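Local structure of TetR family Transcriptional regulator (Streptococcus agalactiae 2603V/R, 3KKC) at residues Thr34-Asp37 with Val38-Leu41; Ser51-Ser55 with Lys56-Leu60. The protein probably binds DNA as a dimeric transcriptional regulator of the TetR family, through a predicted helix-turn-helix motif near its N-terminus. All coordinates share one frame; numbering follows the deposited sequence.

Contact 1: Thr34-Asp37 with Val38-Leu41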
loop_
_atom_site.group_PDB
_atom_site.type_symbol
_atom_site.label_atom_id
_atom_site.label_comp_id
_atom_site.label_asym_id
_atom_site.label_seq_id
_atom_site.Cartn_x
_atom_site.Cartn_y
_atom_site.Cartn_z
ATOM N N THR A 34 -17.253 -10.222 13.692
ATOM C CA THR A 34 -17.336 -10.411 15.143
ATOM C C THR A 34 -17.697 -11.852 15.502
ATOM O O THR A 34 -18.442 -12.497 14.777
ATOM C CB THR A 34 -18.417 -9.500 15.763
ATOM O OG1 THR A 34 -19.640 -9.644 15.023
ATOM C CG2 THR A 34 -17.977 -8.039 15.747
ATOM N N VAL A 35 -17.189 -12.340 16.634
ATOM C CA VAL A 35 -17.416 -13.726 17.062
ATOM C C VAL A 35 -18.862 -14.224 16.902
ATOM O O VAL A 35 -19.090 -15.407 16.645
ATOM C CB VAL A 35 -16.945 -13.970 18.517
ATOM C CG1 VAL A 35 -17.450 -15.312 19.017
ATOM C CG2 VAL A 35 -15.431 -13.918 18.598
ATOM N N GLN A 36 -19.832 -13.327 17.040
ATOM C CA GLN A 36 -21.227 -13.713 16.863
ATOM C C GLN A 36 -21.538 -14.036 15.408
ATOM O O GLN A 36 -22.393 -14.885 15.126
ATOM C CB GLN A 36 -22.185 -12.646 17.396
ATOM C CG GLN A 36 -22.064 -12.395 18.901
ATOM C CD GLN A 36 -22.264 -13.653 19.728
ATOM O OE1 GLN A 36 -21.895 -13.697 20.906
ATOM N NE2 GLN A 36 -22.848 -14.686 19.114
ATOM N N ASP A 37 -20.855 -13.358 14.491
ATOM C CA ASP A 37 -20.955 -13.706 13.079
ATOM C C ASP A 37 -20.510 -15.154 12.912
ATOM O O ASP A 37 -21.197 -15.963 12.288
ATOM C CB ASP A 37 -20.074 -12.808 12.202
ATOM C CG ASP A 37 -20.340 -11.328 12.414
ATOM O OD1 ASP A 37 -21.104 -10.988 13.339
ATOM O OD2 ASP A 37 -19.766 -10.509 11.657
ATOM N N VAL A 38 -19.359 -15.464 13.503
ATOM C CA VAL A 38 -18.721 -16.756 13.343
ATOM C C VAL A 38 -19.595 -17.899 13.831
ATOM O O VAL A 38 -19.614 -18.970 13.229
ATOM C CB VAL A 38 -17.370 -16.798 14.050
ATOM C CG1 VAL A 38 -16.793 -18.199 13.973
ATOM C CG2 VAL A 38 -16.429 -15.810 13.395
ATOM N N ILE A 39 -20.325 -17.667 14.917
ATOM C CA ILE A 39 -21.267 -18.662 15.434
ATOM C C ILE A 39 -22.477 -18.828 14.518
ATOM O O ILE A 39 -22.840 -19.947 14.162
ATOM C CB ILE A 39 -21.763 -18.255 16.820
ATOM C CG1 ILE A 39 -20.578 -18.115 17.781
ATOM C CG2 ILE A 39 -22.851 -19.230 17.330
ATOM C CD1 ILE A 39 -20.781 -17.032 18.824
ATOM N N GLY A 40 -23.089 -17.702 14.153
ATOM C CA GLY A 40 -24.270 -17.666 13.306
ATOM C C GLY A 40 -24.170 -18.552 12.084
ATOM O O GLY A 40 -25.186 -18.932 11.491
ATOM N N LEU A 41 -22.941 -18.882 11.702
ATOM C CA LEU A 41 -22.716 -19.866 10.654
ATOM C C LEU A 41 -22.356 -21.230 11.231
ATOM O O LEU A 41 -22.936 -22.240 10.840
ATOM C CB LEU A 41 -21.623 -19.410 9.689
ATOM C CG LEU A 41 -22.002 -18.301 8.715
ATOM C CD1 LEU A 41 -20.883 -18.135 7.685
ATOM C CD2 LEU A 41 -23.332 -18.625 8.048
#
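Ile-39 CD1 stands off the plane of the Gln-36 amide on the side of its nitrogen, 3.1 Å from Gln-36 NE2 and well displaced from the middle of the group. The contact is one of position rather than bonding: Gln-36 and Ile-39 run side by side in the same direction, and a bend at chi2 of Gln-36 (-56°) folds the amide back over the helix toward the methyl. The second flat group, the Asp-37 carboxylate, is met on one face by both donors of Thr-34. Thr-34 OG1 gives a 2.6 Å hydrogen bond to Asp-37 OD1, coming from 60° out of the plane, while the backbone Thr-34 N reaches Asp-37 OD2 weakly at 3.2 Å. Asp-37, in the first turn of helix 35-42, thus reaches back to the N-cap residue, whose own side chain makes no capping bond.

Past the cap, regular helical bonds take over, with Ile-39 N to Val-35 O and Gly-40 N to Gln-36 O both at 3.1 Å. On the same turn Val-35 CG1 rests 3.8 Å from Ile-39 CD1, the two side chains crossing obliquely. Val-35 also touches Phe-49 of helix 46-49, and Val-38 packs on Ile-17 of helix 4-24. Helix 35-42 opens the predicted helix-turn-helix. The chemistry implies a division of labour: Val-35 and Val-38 meet neighbouring helices, while a first-turn carboxylate, held by one short hydroxyl bond and one weak backbone bond, would probably interact favourably with the positive end of the helix dipole.

Contact 2: Ser51-Ser55 with Lys56-Leu60; sequences SHYES and KEVLL
Tyr-53 and Leu-59 form the close-packed part of the junction. Leu-59 CG sits over the centre of the Tyr-53 ring in a CH-pi contact, 4.3 Å from the centroid and 11° off the normal, with His-52 CB near the rim of the opposite face. Val-58 CG2 closes in at the ring edge and also lies 4.0 Å from Tyr-53 CB. Beside this apolar cluster Ser-55 turns the chain into helix 57-71. Its OG, lying between the backbone N and the carbonyl carbon (chi1 66°), faces forward and accepts from Glu-57 N at 3.2 Å; Ser-55 O adds a weak bond from Val-58 N. Lys-56 is held too, its NZ bonding to Ile-33 O and Tyr-30 O, with a cation-pi contact to the Tyr-30 ring.

The solvent side is looser. Glu-54 is exposed, and its extended chain merely brings OE1 to 3.5 Å from Val-58 CG1, crossing it at about a right angle.

A serine N-terminal cap beside an apolar cluster of Tyr-53, Val-58 and Leu-59 thus joins the end of the predicted helix-turn-helix to the long connecting helix that, in TetR regulators, leads toward the C-terminal region.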
loop_
_atom_site.group_PDB
_atom_site.type_symbol
_atom_site.label_atom_id
_atom_site.label_comp_id
_atom_site.label_asym_id
_atom_site.label_seq_id
_atom_site.Cartn_x
_atom_site.Cartn_y
_atom_site.Cartn_z
ATOM N N SER A 51 -13.822 -22.711 23.815
ATOM C CA SER A 51 -13.117 -23.904 24.281
ATOM C C SER A 51 -12.119 -24.411 23.236
ATOM O O SER A 51 -11.376 -25.365 23.483
ATOM C CB SER A 51 -14.105 -25.022 24.572
ATOM O OG SER A 51 -14.290 -25.794 23.400
ATOM N N HIS A 52 -12.130 -23.785 22.061
ATOM C CA HIS A 52 -11.207 -24.133 20.982
ATOM C C HIS A 52 -10.301 -22.971 20.593
ATOM O O HIS A 52 -9.174 -23.182 20.135
ATOM C CB HIS A 52 -11.975 -24.585 19.746
ATOM C CG HIS A 52 -12.565 -25.950 19.871
ATOM N ND1 HIS A 52 -13.912 -26.194 19.717
ATOM C CD2 HIS A 52 -11.991 -27.146 20.141
ATOM C CE1 HIS A 52 -14.142 -27.485 19.881
ATOM N NE2 HIS A 52 -12.993 -28.084 20.137
ATOM N N TYR A 53 -10.806 -21.751 20.769
ATOM C CA TYR A 53 -10.126 -20.548 20.312
ATOM C C TYR A 53 -10.179 -19.460 21.354
ATOM O O TYR A 53 -11.238 -18.890 21.602
ATOM C CB TYR A 53 -10.776 -20.038 19.030
ATOM C CG TYR A 53 -10.705 -21.044 17.908
ATOM C CD1 TYR A 53 -9.474 -21.468 17.411
ATOM C CD2 TYR A 53 -11.864 -21.581 17.355
ATOM C CE1 TYR A 53 -9.405 -22.390 16.405
ATOM C CE2 TYR A 53 -11.802 -22.503 16.344
ATOM C CZ TYR A 53 -10.573 -22.902 15.876
ATOM O OH TYR A 53 -10.507 -23.820 14.867
ATOM N N GLU A 54 -9.031 -19.170 21.956
ATOM C CA GLU A 54 -8.908 -18.097 22.937
ATOM C C GLU A 54 -9.628 -16.808 22.518
ATOM O O GLU A 54 -10.116 -16.064 23.365
ATOM C CB GLU A 54 -7.428 -17.806 23.195
ATOM C CG GLU A 54 -7.162 -16.603 24.099
ATOM C CD GLU A 54 -5.829 -15.919 23.783
ATOM O OE1 GLU A 54 -5.279 -16.159 22.678
ATOM O OE2 GLU A 54 -5.341 -15.135 24.637
ATOM N N SER A 55 -9.688 -16.548 21.214
ATOM C CA SER A 55 -10.286 -15.327 20.690
ATOM C C SER A 55 -10.258 -15.347 19.178
ATOM O O SER A 55 -9.673 -16.246 18.579
ATOM C CB SER A 55 -9.476 -14.127 21.136
ATOM O OG SER A 55 -8.202 -14.176 20.528
ATOM N N LYS A 56 -10.857 -14.340 18.552
ATOM C CA LYS A 56 -10.834 -14.285 17.099
ATOM C C LYS A 56 -9.394 -14.248 16.603
ATOM O O LYS A 56 -9.105 -14.697 15.502
ATOM C CB LYS A 56 -11.592 -13.067 16.571
ATOM C CG LYS A 56 -10.857 -11.767 16.789
ATOM C CD LYS A 56 -11.615 -10.592 16.201
ATOM C CE LYS A 56 -12.422 -11.010 14.983
ATOM N NZ LYS A 56 -12.723 -9.805 14.159
ATOM N N GLU A 57 -8.484 -13.725 17.419
ATOM C CA GLU A 57 -7.135 -13.449 16.919
ATOM C C GLU A 57 -6.370 -14.719 16.581
ATOM O O GLU A 57 -5.556 -14.734 15.648
ATOM C CB GLU A 57 -6.337 -12.558 17.872
ATOM C CG GLU A 57 -5.688 -11.371 17.169
ATOM C CD GLU A 57 -6.101 -10.019 17.761
ATOM O OE1 GLU A 57 -6.202 -9.911 19.008
ATOM O OE2 GLU A 57 -6.312 -9.059 16.978
ATOM N N VAL A 58 -6.636 -15.790 17.314
ATOM C CA VAL A 58 -5.945 -17.038 17.014
ATOM C C VAL A 58 -6.508 -17.811 15.808
ATOM O O VAL A 58 -5.893 -18.770 15.367
ATOM C CB VAL A 58 -5.785 -17.950 18.248
ATOM C CG1 VAL A 58 -5.121 -17.163 19.380
ATOM C CG2 VAL A 58 -7.120 -18.513 18.676
ATOM N N LEU A 59 -7.651 -17.386 15.269
ATOM C CA LEU A 59 -8.151 -17.965 14.019
ATOM C C LEU A 59 -7.367 -17.392 12.866
ATOM O O LEU A 59 -6.983 -18.108 11.944
ATOM C CB LEU A 59 -9.627 -17.654 13.773
ATOM C CG LEU A 59 -10.676 -18.345 14.627
ATOM C CD1 LEU A 59 -10.854 -17.534 15.882
ATOM C CD2 LEU A 59 -11.980 -18.444 13.860
ATOM N N LEU A 60 -7.157 -16.085 12.905
ATOM C CA LEU A 60 -6.380 -15.432 11.874
ATOM C C LEU A 60 -4.987 -16.043 11.856
ATOM O O LEU A 60 -4.456 -16.402 10.793
ATOM C CB LEU A 60 -6.286 -13.944 12.147
ATOM C CG LEU A 60 -5.732 -13.288 10.909
ATOM C CD1 LEU A 60 -6.631 -13.657 9.764
ATOM C CD2 LEU A 60 -5.681 -11.802 11.094
#

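How the contacts relate
The two contacts show two ways in which a helix start is held. Contact 1 lies at the surface, at the start of helix 35-42 with its N-cap residue, whereas contact 2 is partly buried and joins a loop to helix 57-71, which farther on carries the nickel ligand His-70. In the first, a carboxylate of the first turn bonds back to the N-cap residue; in the second, a serine hydroxyl makes the capping bond. Within its own segments contact 1 packs aliphatic branches, while contact 2 adds a tyrosine ring to them. Their centres are 12 Å apart and they do not touch each other, yet both rest on helix 4-24, where Val-38 and Tyr-53 each meet Ile-17.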